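Local coordinates for protein (endoglucanase (e.c.3.2.1.4)) (Streptomyces lividans, PDB 2NLR) that hydrolyses internal beta-1,4-glucosidic bonds of cellulose as a family 12 endoglucanase, probably by way of a covalent glycosyl-enzyme intermediate, at residues 82-87 / 173-178; 87-92 / 214-219. All coordinates share one frame; numbering follows the deposited sequence. Where two conformers were deposited one is given.

Interaction 1 of 2, residues 82-87 / 173-178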
loop_
_atom_site.group_PDB
_atom_site.type_symbol
_atom_site.label_atom_id
_atom_site.label_comp_id
_atom_site.label_asym_id
_atom_site.label_seq_id
_atom_site.Cartn_x
_atom_site.Cartn_y
_atom_site.Cartn_z
ATOM N N VAL A 82 17.301 -4.585 -9.980
ATOM C CA VAL A 82 17.160 -3.810 -8.762
ATOM C C VAL A 82 18.144 -4.304 -7.720
ATOM O O VAL A 82 18.075 -5.464 -7.296
ATOM C CB VAL A 82 15.736 -3.895 -8.202
ATOM C CG1 VAL A 82 15.621 -3.201 -6.844
ATOM C CG2 VAL A 82 14.765 -3.282 -9.241
ATOM N N SER A 83 19.036 -3.412 -7.297
ATOM C CA SER A 83 19.932 -3.704 -6.209
ATOM C C SER A 83 19.325 -3.565 -4.836
ATOM O O SER A 83 19.671 -4.262 -3.895
ATOM C CB SER A 83 21.114 -2.692 -6.337
ATOM O OG SER A 83 20.726 -1.317 -6.230
ATOM N N ALA A 84 18.420 -2.658 -4.656
ATOM C CA ALA A 84 17.754 -2.361 -3.415
ATOM C C ALA A 84 16.576 -1.475 -3.660
ATOM O O ALA A 84 16.624 -0.653 -4.586
ATOM C CB ALA A 84 18.698 -1.663 -2.398
ATOM N N ALA A 85 15.539 -1.570 -2.814
ATOM C CA ALA A 85 14.345 -0.734 -2.914
ATOM C C ALA A 85 13.973 -0.238 -1.555
ATOM O O ALA A 85 12.886 -0.587 -1.039
ATOM C CB ALA A 85 13.200 -1.471 -3.646
ATOM N N PRO A 86 14.787 0.590 -0.928
ATOM C CA PRO A 86 14.490 1.063 0.423
ATOM C C PRO A 86 13.231 1.913 0.466
ATOM O O PRO A 86 12.981 2.731 -0.441
ATOM C CB PRO A 86 15.728 1.889 0.784
ATOM C CG PRO A 86 16.262 2.390 -0.556
ATOM C CD PRO A 86 16.018 1.201 -1.463
ATOM N N SER A 87 12.463 1.749 1.528
ATOM C CA SER A 87 11.314 2.566 1.810
ATOM C C SER A 87 11.241 2.786 3.305
ATOM O O SER A 87 11.665 1.972 4.102
ATOM C CB SER A 87 10.029 1.895 1.255
ATOM O OG SER A 87 8.887 2.691 1.416
ATOM N N SER A 173 11.897 1.483 8.516
ATOM C CA SER A 173 12.621 1.539 7.251
ATOM C C SER A 173 12.995 0.110 6.871
ATOM O O SER A 173 13.371 -0.670 7.721
ATOM C CB SER A 173 13.959 2.293 7.372
ATOM O OG SER A 173 13.763 3.622 7.774
ATOM N N PHE A 174 12.834 -0.244 5.624
ATOM C CA PHE A 174 12.998 -1.621 5.171
ATOM C C PHE A 174 13.276 -1.634 3.674
ATOM O O PHE A 174 13.158 -0.617 2.994
ATOM C CB PHE A 174 11.757 -2.453 5.488
ATOM C CG PHE A 174 10.522 -2.059 4.740
ATOM C CD1 PHE A 174 9.759 -0.965 5.073
ATOM C CD2 PHE A 174 10.102 -2.810 3.654
ATOM C CE1 PHE A 174 8.639 -0.618 4.374
ATOM C CE2 PHE A 174 8.930 -2.500 2.967
ATOM C CZ PHE A 174 8.186 -1.396 3.298
ATOM N N ASP A 175 13.679 -2.797 3.176
ATOM C CA ASP A 175 13.910 -3.000 1.754
ATOM C C ASP A 175 12.709 -3.715 1.149
ATOM O O ASP A 175 12.436 -4.864 1.470
ATOM C CB ASP A 175 15.193 -3.793 1.550
ATOM C CG ASP A 175 15.704 -3.688 0.121
ATOM O OD1 ASP A 175 14.887 -3.460 -0.813
ATOM O OD2 ASP A 175 16.926 -3.884 -0.035
ATOM N N VAL A 176 11.995 -3.017 0.258
ATOM C CA VAL A 176 10.893 -3.664 -0.440
ATOM C C VAL A 176 11.322 -4.941 -1.119
ATOM O O VAL A 176 10.574 -5.922 -1.226
ATOM C CB VAL A 176 10.257 -2.653 -1.440
ATOM C CG1 VAL A 176 9.403 -3.305 -2.463
ATOM C CG2 VAL A 176 9.515 -1.538 -0.674
ATOM N N MET A 177 12.596 -4.997 -1.609
ATOM C CA MET A 177 13.063 -6.215 -2.271
ATOM C C MET A 177 13.072 -7.409 -1.349
ATOM O O MET A 177 13.024 -8.544 -1.860
ATOM C CB MET A 177 14.429 -6.052 -2.935
ATOM C CG MET A 177 14.361 -5.159 -4.130
ATOM S SD MET A 177 13.411 -5.676 -5.528
ATOM C CE MET A 177 13.821 -7.334 -5.906
ATOM N N ASP A 178 13.163 -7.244 -0.056
ATOM C CA ASP A 178 13.106 -8.412 0.833
ATOM C C ASP A 178 11.747 -9.078 0.714
ATOM O O ASP A 178 11.619 -10.313 0.752
ATOM C CB ASP A 178 13.391 -8.013 2.271
ATOM C CG ASP A 178 14.808 -7.600 2.603
ATOM O OD1 ASP A 178 15.673 -7.487 1.718
ATOM O OD2 ASP A 178 15.042 -7.392 3.821
HETATM O O HOH W 1 18.016 -5.642 -1.804
#
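S87 and F174 face each other as an antiparallel hydrogen-bonded pair: S87 N to F174 O and F174 N to S87 O both measure 2.9 Å, and P86 with D175 forms the non-hydrogen-bonded pair next to it. Beyond that pair the chain of 173-178 turns into a helix, yet V176 N still reaches A85 O at 2.9 Å.

D175 is the N-cap of that helix. Its CG stands anti to the backbone N (chi1 -163°), which brings the carboxylate over to 82-87. There OD1 takes two N-H groups from opposite faces of the carboxylate plane. A85 N comes from one face at 2.8 Å from D175 OD1, and M177 N, the capping bond, from the other at 2.9 Å from the same atom. Two donors on opposite faces should fix the rotation of the carboxylate, and the helix N-terminus would be expected to favour its negative charge. OD2 accepts from a water that also donates to S83 O, and it rests near A84 CB.

The apolar side is built on M177, which has two conformers. In the one given here CG stands anti to the carbonyl carbon and meets V82 CG1 and A85 CB. The bend at chi2 (-65°) places SD beside V82 CG1, 3.6 Å away. V176 meets the methyl group of A85, CB to CB at 3.9 Å, and its CG2 extends to S87 CB.

The contact joins strand 86-92 to strand 171-175, one of the two outer strands of the six-stranded antiparallel sheet, and to the start of helix 176-185. V220 covers V82 and A85 from the C-terminal loop. F174 points into the protein, stacked with W172 and edge-to-face with Y103, and touches I123 and F125 of strand 119-128.

Interaction 2 of 2, residues 87-92 / 214-219; sequences SSISYG and NSFSST
S88 and S217 form an antiparallel hydrogen-bonded pair, with S88 N to S217 O at 3.0 Å and S217 N to S88 O at 2.9 Å. S90 and S215 form the next such pair, but only S90 N to S215 O is of normal length. N214 and S215 together face S90, a classic beta bulge. N214 N is 2.8 Å from S90 O, while S215 N makes only a weak bond to that oxygen.

N214 can be followed outward. Its CB lies against S90 O and S90 OG. CG stands anti to the carbonyl carbon (chi1 -59°), and the amide swings along strand 87-92. At the tip ND2 donates to S90 OG at 3.1 Å, nearly straight at 171°, with the hydroxyl in the amide plane. ND2 also comes near Y91 C.

On the S90 face, in the conformers given here, S88 OG and S217 OG lie 2.6 Å apart, and either may be the donor. A water joins S88 OG to S215 OG. Both S88 and S217 have a second conformer, so neither link is certain to be permanent. On the other face S87 OG donates to S217 O at 2.7 Å, in the carbonyl plane. That oxygen therefore holds two donors, S88 N being the second. I89 CD1 meets F216 CD1 at 4.3 Å and also lies over one face of the Y91 ring, offset toward the rim.

Strands 86-92 and 212-218 are adjacent inside the six-stranded sheet of this beta-sandwich fold. Strand 171-175 flanks the first and strand 39-44 the second. I89, F216 and Y91 pack onto A200 of strand 194-204 in the other sheet, where Y91 OH bonds to G201 O.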
loop_
_atom_site.group_PDB
_atom_site.type_symbol
_atom_site.label_atom_id
_atom_site.label_comp_id
_atom_site.label_asym_id
_atom_site.label_seq_id
_atom_site.Cartn_x
_atom_site.Cartn_y
_atom_site.Cartn_z
ATOM N N SER A 87 12.463 1.749 1.528
ATOM C CA SER A 87 11.314 2.566 1.810
ATOM C C SER A 87 11.241 2.786 3.305
ATOM O O SER A 87 11.665 1.972 4.102
ATOM C CB SER A 87 10.029 1.895 1.255
ATOM O OG SER A 87 8.887 2.691 1.416
ATOM N N SER A 88 10.662 3.926 3.685
ATOM C CA SER A 88 10.405 4.190 5.102
ATOM C C SER A 88 9.080 4.913 5.273
ATOM O O SER A 88 8.542 5.529 4.341
ATOM C CB SER A 88 11.460 5.059 5.777
ATOM O OG SER A 88 11.392 6.348 5.165
ATOM N N ILE A 89 8.545 4.738 6.477
ATOM C CA ILE A 89 7.251 5.283 6.782
ATOM C C ILE A 89 7.194 5.616 8.263
ATOM O O ILE A 89 7.798 4.981 9.105
ATOM C CB ILE A 89 6.125 4.321 6.403
ATOM C CG1 ILE A 89 4.765 5.067 6.440
ATOM C CG2 ILE A 89 6.159 3.084 7.267
ATOM C CD1 ILE A 89 3.840 4.779 5.366
ATOM N N SER A 90 6.412 6.643 8.561
ATOM C CA SER A 90 5.942 7.014 9.908
ATOM C C SER A 90 4.435 7.170 9.834
ATOM O O SER A 90 3.951 7.994 9.020
ATOM C CB SER A 90 6.604 8.301 10.412
ATOM O OG SER A 90 5.965 8.721 11.609
ATOM N N TYR A 91 3.736 6.410 10.652
ATOM C CA TYR A 91 2.285 6.412 10.687
ATOM C C TYR A 91 1.751 7.050 11.952
ATOM O O TYR A 91 2.355 6.908 13.046
ATOM C CB TYR A 91 1.806 4.990 10.651
ATOM C CG TYR A 91 1.624 4.263 9.384
ATOM C CD1 TYR A 91 0.706 4.717 8.439
ATOM C CD2 TYR A 91 2.282 3.107 9.087
ATOM C CE1 TYR A 91 0.482 4.070 7.258
ATOM C CE2 TYR A 91 2.053 2.408 7.911
ATOM C CZ TYR A 91 1.166 2.884 7.008
ATOM O OH TYR A 91 0.926 2.165 5.832
ATOM N N GLY A 92 0.621 7.712 11.818
ATOM C CA GLY A 92 -0.236 8.182 12.909
ATOM C C GLY A 92 -1.510 7.371 12.951
ATOM O O GLY A 92 -2.280 7.343 11.998
ATOM N N ASN A 214 2.718 10.348 8.285
ATOM C CA ASN A 214 3.503 11.496 8.657
ATOM C C ASN A 214 4.655 11.704 7.693
ATOM O O ASN A 214 4.981 12.853 7.385
ATOM C CB ASN A 214 4.040 11.334 10.074
ATOM C CG ASN A 214 3.033 11.157 11.150
ATOM O OD1 ASN A 214 2.019 11.853 11.154
ATOM N ND2 ASN A 214 3.292 10.209 12.056
ATOM N N SER A 215 5.279 10.645 7.241
ATOM C CA SER A 215 6.356 10.733 6.288
ATOM C C SER A 215 6.445 9.403 5.541
ATOM O O SER A 215 6.063 8.362 6.074
ATOM C CB SER A 215 7.739 11.017 6.869
ATOM O OG SER A 215 8.098 10.027 7.805
ATOM N N PHE A 216 6.975 9.498 4.338
ATOM C CA PHE A 216 7.132 8.342 3.479
ATOM C C PHE A 216 8.324 8.581 2.561
ATOM O O PHE A 216 8.491 9.691 2.064
ATOM C CB PHE A 216 5.914 8.160 2.613
ATOM C CG PHE A 216 5.994 7.164 1.473
ATOM C CD1 PHE A 216 5.859 5.809 1.709
ATOM C CD2 PHE A 216 6.200 7.562 0.189
ATOM C CE1 PHE A 216 5.890 4.879 0.710
ATOM C CE2 PHE A 216 6.210 6.635 -0.869
ATOM C CZ PHE A 216 6.037 5.297 -0.590
ATOM N N SER A 217 9.083 7.545 2.303
ATOM C CA SER A 217 10.076 7.582 1.253
ATOM C C SER A 217 10.072 6.254 0.480
ATOM O O SER A 217 9.762 5.236 1.097
ATOM C CB SER A 217 11.481 7.871 1.818
ATOM O OG SER A 217 11.928 6.829 2.653
ATOM N N SER A 218 10.463 6.273 -0.790
ATOM C CA SER A 218 10.673 5.063 -1.571
ATOM C C SER A 218 11.623 5.382 -2.694
ATOM O O SER A 218 11.366 6.363 -3.405
ATOM C CB SER A 218 9.351 4.544 -2.169
ATOM O OG SER A 218 9.536 3.640 -3.222
ATOM N N THR A 219 12.659 4.586 -2.863
ATOM C CA THR A 219 13.594 4.650 -3.950
ATOM C C THR A 219 13.802 3.264 -4.471
ATOM O O THR A 219 13.723 2.276 -3.731
ATOM C CB THR A 219 14.951 5.210 -3.497
ATOM O OG1 THR A 219 14.740 6.448 -2.828
ATOM C CG2 THR A 219 15.904 5.459 -4.668
HETATM O O HOH W 2 9.648 8.255 6.333
#

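Interactions 1 and 2 lie about 13 Å apart, centre to centre, on strand 86-92. Both use S87. Interaction 1 binds the start of this strand to 171-175, and interaction 2 binds its length to 212-218, which puts the three strands side by side in the six-stranded sheet. Along the chain the segments alternate: 82-87 and 87-92 come first, then 173-178, then 214-219. The two contacts also touch, through a probable hydrogen bond between P86 O and T219 N (3.1 Å). Strands far apart in sequence are thus joined into one sheet of the concanavalin-like sandwich; the side chain of Y91 in interaction 2 lies about 11 Å from the bound 2-deoxy-2-fluoroglucose.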